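Local coordinates for protein KLLA0B12012p (Kluyveromyces lactis, PDB 6Y3P) that is the ATP-grasp C-terminal domain of Pby1, a direct partner of the mRNA decapping enzyme Dcp2, and probably binds ATP, at residues Y19-L32 / I363-R376. Numbering follows the deposited sequence.
Sequences YIYGPLNRSFRKHL and IDELFDDVVSICVR. With SO4 (sulfate ion), chain B.
Phe367 O is gripped from opposite faces of its carbonyl plane, by Val371 N of its own helix and by Ser27 OG, which donates at 2.9 Å. With OG anti to the backbone N (chi1 -164°), the Ser27 hydroxyl reaches the facing helix, meeting Phe367 O from above the carbonyl plane (C=O...donor angle 105°) and packing against Val371 CB. One turn on, His31 NE2 points between both carboxylate oxygens of Asp368 in two weak bonds, 2.8 Å to OD1 and 3.0 Å to OD2. Ser372 CB sits 3.5 Å from the His31 ring centroid, a CH-pi contact over the centre of one face. At the other end, Arg26 NH2 makes a salt bridge to Asp364 OD1 (3.1 Å) in the guanidinium plane, while NH1, and more weakly NH2, bonds to a sulfate ion, probably from the crystallisation liquor. Arg376 NH1 donates to His31 O at the C-terminal end of helix 21-31, its NE held by Pro382 O. On the buried flank Ile20 CG2 lies 3.6 Å from Phe367 CE2, and Val371 fits among Leu24, Phe28 and Leu32. Crossing at -40°, the pair joins the N-terminal parallel alpha/beta layer to the antiparallel sheet behind helix 357-375 in this ATP-grasp, tubulin-tyrosine ligase family domain.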
loop_
_atom_site.group_PDB
_atom_site.type_symbol
_atom_site.label_atom_id
_atom_site.label_comp_id
_atom_site.label_asym_id
_atom_site.label_seq_id
_atom_site.Cartn_x
_atom_site.Cartn_y
_atom_site.Cartn_z
ATOM N N TYR A 19 18.536 7.400 -0.579
ATOM C CA TYR A 19 18.561 6.908 0.802
ATOM C C TYR A 19 18.942 5.417 0.941
ATOM O O TYR A 19 19.718 5.063 1.835
ATOM C CB TYR A 19 17.181 7.189 1.459
ATOM C CG TYR A 19 17.130 6.934 2.950
ATOM C CD1 TYR A 19 17.687 7.839 3.851
ATOM C CD2 TYR A 19 16.514 5.794 3.463
ATOM C CE1 TYR A 19 17.662 7.600 5.222
ATOM C CE2 TYR A 19 16.480 5.545 4.835
ATOM C CZ TYR A 19 17.047 6.457 5.711
ATOM O OH TYR A 19 17.012 6.226 7.063
ATOM N N ILE A 20 18.413 4.562 0.041
ATOM C CA ILE A 20 18.597 3.098 0.073
ATOM C C ILE A 20 19.906 2.570 -0.565
ATOM O O ILE A 20 20.167 1.368 -0.450
ATOM C CB ILE A 20 17.349 2.407 -0.541
ATOM C CG1 ILE A 20 17.146 2.792 -2.045
ATOM C CG2 ILE A 20 16.109 2.766 0.294
ATOM C CD1 ILE A 20 16.159 1.921 -2.823
ATOM N N TYR A 21 20.727 3.441 -1.214
ATOM C CA TYR A 21 21.970 3.041 -1.897
ATOM C C TYR A 21 23.011 2.388 -0.951
ATOM O O TYR A 21 23.426 1.256 -1.212
ATOM C CB TYR A 21 22.577 4.205 -2.703
ATOM C CG TYR A 21 23.839 3.827 -3.454
ATOM C CD1 TYR A 21 23.780 3.323 -4.751
ATOM C CD2 TYR A 21 25.093 3.983 -2.872
ATOM C CE1 TYR A 21 24.939 2.955 -5.436
ATOM C CE2 TYR A 21 26.256 3.630 -3.548
ATOM C CZ TYR A 21 26.178 3.132 -4.835
ATOM O OH TYR A 21 27.345 2.803 -5.486
ATOM N N GLY A 22 23.424 3.111 0.097
ATOM C CA GLY A 22 24.351 2.631 1.119
ATOM C C GLY A 22 23.884 1.314 1.712
ATOM O O GLY A 22 24.616 0.316 1.605
ATOM N N PRO A 23 22.623 1.262 2.261
ATOM C CA PRO A 23 22.076 -0.013 2.771
ATOM C C PRO A 23 22.147 -1.182 1.779
ATOM O O PRO A 23 22.592 -2.265 2.174
ATOM C CB PRO A 23 20.617 0.337 3.098
ATOM C CG PRO A 23 20.649 1.777 3.393
ATOM C CD PRO A 23 21.646 2.358 2.454
ATOM N N LEU A 24 21.729 -0.964 0.504
ATOM C CA LEU A 24 21.756 -2.005 -0.522
ATOM C C LEU A 24 23.168 -2.524 -0.810
ATOM O O LEU A 24 23.343 -3.736 -0.944
ATOM C CB LEU A 24 21.074 -1.547 -1.820
ATOM C CG LEU A 24 19.572 -1.670 -1.874
ATOM C CD1 LEU A 24 19.013 -0.799 -2.962
ATOM C CD2 LEU A 24 19.151 -3.119 -2.048
ATOM N N ASN A 25 24.177 -1.617 -0.850
ATOM C CA ASN A 25 25.582 -1.978 -1.050
ATOM C C ASN A 25 26.140 -2.803 0.098
ATOM O O ASN A 25 26.813 -3.795 -0.161
ATOM C CB ASN A 25 26.443 -0.759 -1.309
ATOM C CG ASN A 25 26.810 -0.607 -2.761
ATOM O OD1 ASN A 25 27.590 -1.383 -3.332
ATOM N ND2 ASN A 25 26.247 0.399 -3.390
ATOM N N ARG A 26 25.835 -2.422 1.362
ATOM C CA ARG A 26 26.277 -3.163 2.559
ATOM C C ARG A 26 25.668 -4.577 2.556
ATOM O O ARG A 26 26.369 -5.562 2.796
ATOM C CB ARG A 26 25.902 -2.416 3.846
ATOM C CG ARG A 26 26.631 -1.072 3.981
ATOM C CD ARG A 26 26.407 -0.432 5.348
ATOM N NE ARG A 26 25.065 0.146 5.511
ATOM C CZ ARG A 26 24.727 1.393 5.176
ATOM N NH1 ARG A 26 25.619 2.207 4.620
ATOM N NH2 ARG A 26 23.489 1.827 5.380
ATOM N N SER A 27 24.382 -4.656 2.206
ATOM C CA SER A 27 23.627 -5.885 2.113
ATOM C C SER A 27 24.136 -6.785 0.966
ATOM O O SER A 27 24.264 -7.992 1.171
ATOM C CB SER A 27 22.150 -5.565 1.961
ATOM O OG SER A 27 21.418 -6.738 2.236
ATOM N N PHE A 28 24.444 -6.206 -0.224
ATOM C CA PHE A 28 25.000 -6.979 -1.345
ATOM C C PHE A 28 26.395 -7.518 -0.983
ATOM O O PHE A 28 26.679 -8.687 -1.253
ATOM C CB PHE A 28 25.047 -6.168 -2.669
ATOM C CG PHE A 28 23.702 -5.925 -3.329
ATOM C CD1 PHE A 28 22.730 -6.927 -3.367
ATOM C CD2 PHE A 28 23.424 -4.715 -3.958
ATOM C CE1 PHE A 28 21.485 -6.702 -3.975
ATOM C CE2 PHE A 28 22.173 -4.487 -4.556
ATOM C CZ PHE A 28 21.210 -5.480 -4.555
ATOM N N ARG A 29 27.224 -6.681 -0.317
ATOM C CA ARG A 29 28.575 -7.008 0.158
ATOM C C ARG A 29 28.555 -8.181 1.145
ATOM O O ARG A 29 29.331 -9.136 0.996
ATOM C CB ARG A 29 29.204 -5.778 0.858
ATOM C CG ARG A 29 30.432 -5.185 0.165
ATOM C CD ARG A 29 31.748 -5.880 0.524
ATOM N NE ARG A 29 32.256 -5.503 1.849
ATOM C CZ ARG A 29 33.440 -5.871 2.339
ATOM N NH1 ARG A 29 34.262 -6.624 1.616
ATOM N NH2 ARG A 29 33.810 -5.485 3.553
ATOM N N LYS A 30 27.664 -8.098 2.149
ATOM C CA LYS A 30 27.529 -9.058 3.240
ATOM C C LYS A 30 26.970 -10.429 2.836
ATOM O O LYS A 30 27.555 -11.448 3.215
ATOM C CB LYS A 30 26.688 -8.442 4.363
ATOM C CG LYS A 30 26.762 -9.173 5.698
ATOM C CD LYS A 30 25.669 -8.727 6.670
ATOM C CE LYS A 30 26.079 -7.547 7.514
ATOM N NZ LYS A 30 25.033 -7.197 8.511
ATOM N N HIS A 31 25.848 -10.465 2.096
ATOM C CA HIS A 31 25.170 -11.722 1.775
ATOM C C HIS A 31 25.482 -12.294 0.397
ATOM O O HIS A 31 25.152 -13.458 0.140
ATOM C CB HIS A 31 23.652 -11.590 1.980
ATOM C CG HIS A 31 23.289 -11.077 3.329
ATOM N ND1 HIS A 31 23.615 -11.776 4.480
ATOM C CD2 HIS A 31 22.646 -9.940 3.676
ATOM C CE1 HIS A 31 23.173 -11.042 5.483
ATOM N NE2 HIS A 31 22.584 -9.929 5.051
ATOM N N LEU A 32 26.111 -11.499 -0.485
ATOM C CA LEU A 32 26.542 -11.975 -1.810
ATOM C C LEU A 32 27.978 -11.451 -2.062
ATOM O O LEU A 32 28.202 -10.672 -2.997
ATOM C CB LEU A 32 25.544 -11.578 -2.918
ATOM C CG LEU A 32 24.274 -12.419 -3.011
ATOM C CD1 LEU A 32 23.087 -11.647 -2.556
ATOM C CD2 LEU A 32 23.989 -12.814 -4.403
ATOM N N ILE A 363 15.483 0.586 8.095
ATOM C CA ILE A 363 15.640 0.428 6.645
ATOM C C ILE A 363 16.839 -0.496 6.330
ATOM O O ILE A 363 16.752 -1.284 5.378
ATOM C CB ILE A 363 15.665 1.825 5.940
ATOM C CG1 ILE A 363 14.283 2.517 6.004
ATOM C CG2 ILE A 363 16.210 1.810 4.509
ATOM C CD1 ILE A 363 13.113 1.823 5.235
ATOM N N ASP A 364 17.922 -0.444 7.170
ATOM C CA ASP A 364 19.114 -1.302 7.032
ATOM C C ASP A 364 18.759 -2.779 7.210
ATOM O O ASP A 364 19.256 -3.625 6.477
ATOM C CB ASP A 364 20.171 -0.925 8.074
ATOM C CG ASP A 364 21.030 0.274 7.748
ATOM O OD1 ASP A 364 20.804 0.898 6.687
ATOM O OD2 ASP A 364 21.944 0.585 8.551
ATOM N N GLU A 365 17.897 -3.080 8.177
ATOM C CA GLU A 365 17.467 -4.436 8.481
ATOM C C GLU A 365 16.500 -4.925 7.409
ATOM O O GLU A 365 16.455 -6.124 7.136
ATOM C CB GLU A 365 16.820 -4.474 9.874
ATOM C CG GLU A 365 16.423 -5.874 10.309
ATOM C CD GLU A 365 15.635 -5.997 11.593
ATOM O OE1 GLU A 365 15.839 -5.164 12.506
ATOM O OE2 GLU A 365 14.849 -6.966 11.702
ATOM N N LEU A 366 15.737 -3.997 6.793
ATOM C CA LEU A 366 14.800 -4.345 5.738
ATOM C C LEU A 366 15.555 -4.880 4.522
ATOM O O LEU A 366 15.225 -5.972 4.043
ATOM C CB LEU A 366 13.896 -3.147 5.356
ATOM C CG LEU A 366 13.177 -3.181 3.973
ATOM C CD1 LEU A 366 12.159 -4.309 3.870
ATOM C CD2 LEU A 366 12.537 -1.857 3.662
ATOM N N PHE A 367 16.554 -4.110 4.026
ATOM C CA PHE A 367 17.332 -4.462 2.832
ATOM C C PHE A 367 18.275 -5.615 3.098
ATOM O O PHE A 367 18.509 -6.389 2.190
ATOM C CB PHE A 367 18.014 -3.245 2.197
ATOM C CG PHE A 367 16.965 -2.346 1.593
ATOM C CD1 PHE A 367 16.359 -2.671 0.382
ATOM C CD2 PHE A 367 16.500 -1.229 2.282
ATOM C CE1 PHE A 367 15.337 -1.875 -0.144
ATOM C CE2 PHE A 367 15.463 -0.441 1.762
ATOM C CZ PHE A 367 14.912 -0.752 0.540
ATOM N N ASP A 368 18.673 -5.826 4.359
ATOM C CA ASP A 368 19.454 -6.980 4.779
ATOM C C ASP A 368 18.633 -8.272 4.557
ATOM O O ASP A 368 19.135 -9.219 3.962
ATOM C CB ASP A 368 19.842 -6.839 6.256
ATOM C CG ASP A 368 20.998 -7.741 6.610
ATOM O OD1 ASP A 368 22.150 -7.419 6.207
ATOM O OD2 ASP A 368 20.745 -8.832 7.179
ATOM N N ASP A 369 17.347 -8.265 4.974
ATOM C CA ASP A 369 16.419 -9.382 4.842
ATOM C C ASP A 369 16.055 -9.664 3.411
ATOM O O ASP A 369 16.010 -10.831 3.026
ATOM C CB ASP A 369 15.160 -9.130 5.670
ATOM C CG ASP A 369 15.393 -9.063 7.177
ATOM O OD1 ASP A 369 16.395 -9.650 7.654
ATOM O OD2 ASP A 369 14.565 -8.427 7.882
ATOM N N VAL A 370 15.823 -8.599 2.609
ATOM C CA VAL A 370 15.452 -8.708 1.200
ATOM C C VAL A 370 16.571 -9.400 0.435
ATOM O O VAL A 370 16.321 -10.372 -0.270
ATOM C CB VAL A 370 15.064 -7.328 0.587
ATOM C CG1 VAL A 370 14.982 -7.395 -0.939
ATOM C CG2 VAL A 370 13.746 -6.824 1.171
ATOM N N VAL A 371 17.807 -8.940 0.633
ATOM C CA VAL A 371 18.980 -9.513 -0.020
ATOM C C VAL A 371 19.290 -10.943 0.487
ATOM O O VAL A 371 19.458 -11.836 -0.338
ATOM C CB VAL A 371 20.188 -8.549 0.069
ATOM C CG1 VAL A 371 21.466 -9.195 -0.447
ATOM C CG2 VAL A 371 19.897 -7.243 -0.680
ATOM N N SER A 372 19.308 -11.167 1.814
ATOM C CA SER A 372 19.639 -12.475 2.389
ATOM C C SER A 372 18.590 -13.580 2.185
ATOM O O SER A 372 18.948 -14.764 2.295
ATOM C CB SER A 372 19.957 -12.340 3.875
ATOM O OG SER A 372 18.835 -11.894 4.623
ATOM N N ILE A 373 17.302 -13.207 1.931
ATOM C CA ILE A 373 16.200 -14.181 1.816
ATOM C C ILE A 373 15.636 -14.293 0.392
ATOM O O ILE A 373 15.309 -15.397 -0.058
ATOM C CB ILE A 373 15.097 -13.856 2.883
ATOM C CG1 ILE A 373 15.672 -14.044 4.311
ATOM C CG2 ILE A 373 13.792 -14.688 2.676
ATOM C CD1 ILE A 373 14.919 -13.383 5.415
ATOM N N CYS A 374 15.496 -13.163 -0.295
ATOM C CA CYS A 374 14.913 -13.125 -1.639
ATOM C C CYS A 374 15.956 -13.115 -2.768
ATOM O O CYS A 374 15.770 -13.803 -3.782
ATOM C CB CYS A 374 13.949 -11.945 -1.758
ATOM S SG CYS A 374 12.697 -11.859 -0.443
ATOM N N VAL A 375 17.038 -12.305 -2.605
ATOM C CA VAL A 375 18.057 -12.144 -3.639
ATOM C C VAL A 375 18.991 -13.347 -3.686
ATOM O O VAL A 375 19.261 -13.813 -4.776
ATOM C CB VAL A 375 18.810 -10.780 -3.540
ATOM C CG1 VAL A 375 19.932 -10.657 -4.592
ATOM C CG2 VAL A 375 17.829 -9.614 -3.655
ATOM N N ARG A 376 19.506 -13.836 -2.542
ATOM C CA ARG A 376 20.429 -14.991 -2.518
ATOM C C ARG A 376 19.903 -16.201 -3.342
ATOM O O ARG A 376 20.642 -16.661 -4.216
ATOM C CB ARG A 376 20.777 -15.411 -1.069
ATOM C CG ARG A 376 21.950 -14.671 -0.433
ATOM C CD ARG A 376 22.181 -15.146 1.002
ATOM N NE ARG A 376 22.453 -16.587 1.061
ATOM C CZ ARG A 376 23.665 -17.133 1.022
ATOM N NH1 ARG A 376 24.745 -16.366 0.956
ATOM N NH2 ARG A 376 23.806 -18.448 1.060
HETATM S S SO4 B . 24.170 5.388 4.377
HETATM O O1 SO4 B . 22.769 4.948 4.451
HETATM O O2 SO4 B . 24.934 4.774 5.459
HETATM O O3 SO4 B . 24.249 6.840 4.492
HETATM O O4 SO4 B . 24.760 5.004 3.104
#